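Local coordinates for alginate biosynthesis protein AlgX (Pseudomonas aeruginosa, PDB 4KNC), which takes part in the O-acetylation of the exopolysaccharide alginate and protects the polymer from degradation as it crosses the periplasm, at residues Leu74-Thr88 with Phe286-Thr300. Numbering follows the deposited sequence.
Sequences LKRKGIELVVVYQPT and FHKNPPKILIWEFAT
E297 OE1 is gripped by a water, 3.0 Å away, that also donates to Q86 OE1 across the strand pair, and by T242 OG1, while E297 OE2 bonds to S245 OG and Q86 NE2 to N244 OD1. T242 and N244 adjoin S243, the inferred nucleophile, and Q86 lies about 6 Å, side chain to side chain, from H150, the inferred proton acceptor, consistent with strand ends that bring Q86 and E297 close to the probable active site of the SGNH hydrolase-like domain. Seven backbone hydrogen bonds lace 80-86 to 292-298, alternating from E80 N to K292 O (2.9 Å) through to Q86 N and F298 O (3.0 Å). The F298 ring, turned over its own backbone (chi1 54°), brings CE1 over the W296 ring and CZ to V83 CG1 at 3.8 Å. Its CE2 meets the edge of Y85, whose face receives T300 CG2, 3.9 Å from the centroid in a CH-pi contact. At the other end I79 CD1 reaches F286 CZ (3.7 Å). Strand 80-85 is an outer strand of the parallel sheet, its far edge bonded through L81 and V83 to W127, with helix 107-123 against V83 and Y85; 293-298 lies between it and strand 237-240, and helix 275-282 packs on L294.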
# COMPACT_ATOMS: atom_id res chain seq x y z
N LEU A 74 7.75 -1.26 -13.98
CA LEU A 74 8.27 -2.40 -13.21
C LEU A 74 8.72 -3.56 -14.11
O LEU A 74 9.80 -4.12 -13.91
CB LEU A 74 7.24 -2.89 -12.19
CG LEU A 74 7.00 -1.91 -11.03
CD1 LEU A 74 5.72 -2.28 -10.30
CD2 LEU A 74 8.18 -1.94 -10.09
N LYS A 75 7.89 -3.91 -15.08
CA LYS A 75 8.20 -4.97 -16.05
C LYS A 75 9.50 -4.73 -16.82
O LYS A 75 10.26 -5.66 -17.09
CB LYS A 75 7.05 -5.17 -17.03
CG LYS A 75 7.27 -6.34 -17.97
CD LYS A 75 7.49 -7.62 -17.19
CE LYS A 75 7.76 -8.80 -18.11
NZ LYS A 75 6.53 -9.18 -18.88
N ARG A 76 9.76 -3.47 -17.17
CA ARG A 76 11.01 -3.13 -17.86
C ARG A 76 12.21 -3.47 -17.00
O ARG A 76 13.28 -3.78 -17.52
CB ARG A 76 11.08 -1.63 -18.18
CG ARG A 76 10.20 -1.15 -19.31
CD ARG A 76 10.73 0.18 -19.87
NE ARG A 76 11.02 1.17 -18.83
CZ ARG A 76 12.24 1.43 -18.37
NH1 ARG A 76 12.41 2.34 -17.42
NH2 ARG A 76 13.29 0.78 -18.85
N LYS A 77 12.04 -3.41 -15.69
CA LYS A 77 13.14 -3.66 -14.77
C LYS A 77 13.25 -5.15 -14.42
O LYS A 77 14.08 -5.55 -13.61
CB LYS A 77 12.97 -2.80 -13.51
CG LYS A 77 14.21 -2.66 -12.63
CD LYS A 77 13.92 -1.85 -11.37
CE LYS A 77 15.04 -1.97 -10.33
NZ LYS A 77 16.37 -1.57 -10.87
N GLY A 78 12.40 -5.97 -15.04
CA GLY A 78 12.36 -7.40 -14.77
C GLY A 78 11.52 -7.80 -13.56
O GLY A 78 11.77 -8.83 -12.93
N ILE A 79 10.51 -6.99 -13.24
CA ILE A 79 9.64 -7.25 -12.09
C ILE A 79 8.18 -7.47 -12.50
O ILE A 79 7.57 -6.62 -13.15
CB ILE A 79 9.70 -6.09 -11.07
CG1 ILE A 79 11.16 -5.73 -10.77
CG2 ILE A 79 8.98 -6.46 -9.78
CD1 ILE A 79 11.31 -4.42 -10.03
N GLU A 80 7.63 -8.63 -12.13
CA GLU A 80 6.23 -8.93 -12.37
C GLU A 80 5.43 -8.44 -11.17
O GLU A 80 5.86 -8.60 -10.03
CB GLU A 80 6.02 -10.44 -12.53
CG GLU A 80 6.74 -11.08 -13.70
CD GLU A 80 6.00 -10.89 -15.01
OE1 GLU A 80 4.77 -10.63 -14.98
OE2 GLU A 80 6.63 -10.99 -16.06
N LEU A 81 4.26 -7.86 -11.42
CA LEU A 81 3.44 -7.34 -10.34
C LEU A 81 2.21 -8.21 -10.04
O LEU A 81 1.44 -8.56 -10.94
CB LEU A 81 3.01 -5.89 -10.64
CG LEU A 81 2.21 -5.16 -9.55
CD1 LEU A 81 3.03 -5.03 -8.28
CD2 LEU A 81 1.76 -3.80 -10.03
N VAL A 82 2.03 -8.55 -8.76
CA VAL A 82 0.84 -9.24 -8.30
C VAL A 82 0.10 -8.31 -7.34
O VAL A 82 0.69 -7.81 -6.38
CB VAL A 82 1.20 -10.54 -7.56
CG1 VAL A 82 -0.02 -11.16 -6.89
CG2 VAL A 82 1.86 -11.54 -8.51
N VAL A 83 -1.19 -8.06 -7.59
CA VAL A 83 -1.98 -7.25 -6.65
C VAL A 83 -2.95 -8.12 -5.84
O VAL A 83 -3.72 -8.91 -6.39
CB VAL A 83 -2.72 -6.04 -7.33
CG1 VAL A 83 -3.87 -5.55 -6.47
CG2 VAL A 83 -1.76 -4.88 -7.61
N VAL A 84 -2.87 -7.99 -4.52
CA VAL A 84 -3.81 -8.63 -3.63
C VAL A 84 -4.85 -7.59 -3.23
O VAL A 84 -4.58 -6.71 -2.40
CB VAL A 84 -3.12 -9.21 -2.42
CG1 VAL A 84 -4.16 -9.61 -1.35
CG2 VAL A 84 -2.27 -10.43 -2.85
N TYR A 85 -6.02 -7.67 -3.84
CA TYR A 85 -7.09 -6.71 -3.65
C TYR A 85 -8.03 -7.29 -2.60
O TYR A 85 -8.95 -8.05 -2.92
CB TYR A 85 -7.83 -6.54 -4.98
CG TYR A 85 -8.74 -5.32 -5.13
CD1 TYR A 85 -8.29 -4.03 -4.85
CD2 TYR A 85 -10.04 -5.46 -5.62
CE1 TYR A 85 -9.11 -2.91 -5.03
CE2 TYR A 85 -10.87 -4.36 -5.81
CZ TYR A 85 -10.40 -3.10 -5.51
OH TYR A 85 -11.24 -2.03 -5.70
N GLN A 86 -7.76 -6.97 -1.33
CA GLN A 86 -8.47 -7.62 -0.22
C GLN A 86 -9.98 -7.39 -0.33
O GLN A 86 -10.44 -6.26 -0.45
CB GLN A 86 -7.93 -7.11 1.12
CG GLN A 86 -8.26 -8.03 2.31
CD GLN A 86 -7.95 -7.39 3.67
OE1 GLN A 86 -8.03 -6.16 3.81
NE2 GLN A 86 -7.60 -8.21 4.66
N PRO A 87 -10.76 -8.47 -0.32
CA PRO A 87 -12.21 -8.32 -0.50
C PRO A 87 -12.91 -7.78 0.75
O PRO A 87 -12.36 -7.80 1.85
CB PRO A 87 -12.67 -9.74 -0.82
CG PRO A 87 -11.63 -10.63 -0.17
CD PRO A 87 -10.33 -9.89 -0.33
N THR A 88 -14.13 -7.29 0.59
CA THR A 88 -14.81 -6.65 1.72
C THR A 88 -15.33 -7.66 2.74
O THR A 88 -15.49 -8.85 2.45
CB THR A 88 -15.93 -5.70 1.26
OG1 THR A 88 -16.86 -6.41 0.43
CG2 THR A 88 -15.34 -4.51 0.48
N PHE A 286 16.52 -2.81 -2.92
CA PHE A 286 15.57 -2.95 -4.03
C PHE A 286 16.27 -2.76 -5.35
O PHE A 286 16.10 -3.58 -6.26
CB PHE A 286 14.40 -1.98 -3.91
CG PHE A 286 13.50 -1.97 -5.11
CD1 PHE A 286 12.63 -3.02 -5.36
CD2 PHE A 286 13.50 -0.89 -5.99
CE1 PHE A 286 11.79 -3.01 -6.48
CE2 PHE A 286 12.66 -0.87 -7.10
CZ PHE A 286 11.81 -1.93 -7.35
N HIS A 287 17.09 -1.72 -5.46
CA HIS A 287 17.79 -1.47 -6.72
C HIS A 287 19.03 -2.33 -6.93
O HIS A 287 19.41 -2.59 -8.08
CB HIS A 287 18.08 0.02 -6.90
CG HIS A 287 16.84 0.84 -7.04
ND1 HIS A 287 16.28 1.51 -5.98
CD2 HIS A 287 16.01 1.02 -8.09
CE1 HIS A 287 15.17 2.11 -6.38
NE2 HIS A 287 14.98 1.83 -7.66
N LYS A 288 19.65 -2.79 -5.85
CA LYS A 288 20.76 -3.71 -6.00
C LYS A 288 20.26 -5.07 -6.48
O LYS A 288 20.69 -5.57 -7.53
CB LYS A 288 21.57 -3.88 -4.71
CG LYS A 288 22.65 -4.95 -4.86
N ASN A 289 19.33 -5.66 -5.73
CA ASN A 289 18.76 -6.96 -6.06
C ASN A 289 17.24 -6.89 -6.20
O ASN A 289 16.51 -7.26 -5.28
CB ASN A 289 19.11 -7.98 -4.98
CG ASN A 289 20.60 -8.01 -4.67
OD1 ASN A 289 21.43 -8.14 -5.57
ND2 ASN A 289 20.94 -7.88 -3.39
N PRO A 290 16.74 -6.42 -7.36
CA PRO A 290 15.29 -6.33 -7.53
C PRO A 290 14.62 -7.70 -7.52
O PRO A 290 15.17 -8.67 -8.05
CB PRO A 290 15.13 -5.66 -8.91
CG PRO A 290 16.44 -5.86 -9.61
CD PRO A 290 17.48 -5.88 -8.51
N PRO A 291 13.42 -7.79 -6.93
CA PRO A 291 12.72 -9.07 -6.91
C PRO A 291 12.24 -9.43 -8.30
O PRO A 291 12.04 -8.52 -9.11
CB PRO A 291 11.50 -8.77 -6.03
CG PRO A 291 11.21 -7.31 -6.32
CD PRO A 291 12.59 -6.68 -6.44
N LYS A 292 12.06 -10.72 -8.58
CA LYS A 292 11.42 -11.17 -9.81
C LYS A 292 9.92 -10.90 -9.71
O LYS A 292 9.25 -10.63 -10.70
CB LYS A 292 11.64 -12.67 -9.98
CG LYS A 292 13.09 -13.09 -10.00
CD LYS A 292 13.73 -12.74 -11.33
CE LYS A 292 15.20 -13.14 -11.37
NZ LYS A 292 16.03 -12.26 -10.50
N ILE A 293 9.40 -10.99 -8.49
CA ILE A 293 7.97 -10.83 -8.24
C ILE A 293 7.73 -9.87 -7.07
O ILE A 293 8.37 -9.97 -6.01
CB ILE A 293 7.27 -12.19 -7.96
CG1 ILE A 293 7.58 -13.21 -9.06
CG2 ILE A 293 5.75 -12.01 -7.79
CD1 ILE A 293 6.89 -14.55 -8.86
N LEU A 294 6.82 -8.93 -7.27
CA LEU A 294 6.43 -7.97 -6.25
C LEU A 294 4.95 -8.16 -5.96
O LEU A 294 4.11 -8.00 -6.86
CB LEU A 294 6.69 -6.54 -6.74
CG LEU A 294 6.30 -5.38 -5.82
CD1 LEU A 294 7.05 -5.45 -4.50
CD2 LEU A 294 6.56 -4.05 -6.51
N ILE A 295 4.63 -8.52 -4.73
CA ILE A 295 3.24 -8.68 -4.32
C ILE A 295 2.76 -7.42 -3.56
O ILE A 295 3.41 -6.97 -2.63
CB ILE A 295 3.07 -9.90 -3.40
CG1 ILE A 295 3.61 -11.16 -4.07
CG2 ILE A 295 1.61 -10.09 -3.00
CD1 ILE A 295 3.70 -12.32 -3.10
N TRP A 296 1.62 -6.89 -3.96
CA TRP A 296 1.16 -5.62 -3.42
C TRP A 296 -0.25 -5.77 -2.86
O TRP A 296 -1.19 -6.00 -3.60
CB TRP A 296 1.21 -4.54 -4.51
CG TRP A 296 0.84 -3.14 -4.07
CD1 TRP A 296 0.69 -2.67 -2.79
CD2 TRP A 296 0.54 -2.04 -4.93
NE1 TRP A 296 0.34 -1.34 -2.81
CE2 TRP A 296 0.23 -0.93 -4.11
CE3 TRP A 296 0.50 -1.89 -6.32
CZ2 TRP A 296 -0.11 0.31 -4.65
CZ3 TRP A 296 0.17 -0.65 -6.85
CH2 TRP A 296 -0.13 0.43 -6.01
N GLU A 297 -0.37 -5.63 -1.54
CA GLU A 297 -1.62 -5.88 -0.83
C GLU A 297 -2.23 -4.59 -0.27
O GLU A 297 -1.56 -3.81 0.41
CB GLU A 297 -1.38 -6.89 0.30
CG GLU A 297 -2.52 -6.97 1.32
CD GLU A 297 -2.35 -5.99 2.50
OE1 GLU A 297 -3.29 -5.21 2.75
OE2 GLU A 297 -1.29 -6.01 3.18
N PHE A 298 -3.51 -4.37 -0.57
CA PHE A 298 -4.27 -3.26 -0.02
C PHE A 298 -5.77 -3.54 -0.13
O PHE A 298 -6.18 -4.47 -0.84
CB PHE A 298 -3.91 -1.94 -0.72
CG PHE A 298 -4.04 -2.00 -2.22
CD1 PHE A 298 -2.97 -2.43 -3.00
CD2 PHE A 298 -5.22 -1.62 -2.85
CE1 PHE A 298 -3.08 -2.49 -4.40
CE2 PHE A 298 -5.34 -1.68 -4.24
CZ PHE A 298 -4.26 -2.11 -5.01
N ALA A 299 -6.58 -2.73 0.54
CA ALA A 299 -8.03 -2.92 0.55
C ALA A 299 -8.77 -1.99 -0.42
O ALA A 299 -8.17 -1.19 -1.13
CB ALA A 299 -8.59 -2.77 1.97
N THR A 300 -10.09 -2.09 -0.41
CA THR A 300 -10.91 -1.52 -1.48
C THR A 300 -11.32 -0.05 -1.29
O THR A 300 -12.04 0.49 -2.13
CB THR A 300 -12.18 -2.38 -1.69
OG1 THR A 300 -12.91 -2.48 -0.45
CG2 THR A 300 -11.80 -3.79 -2.16
O HOH W 1 -10.64 0.42 -5.01
O HOH W 2 -11.54 -4.17 0.98
O HOH W 3 -6.09 -4.48 3.50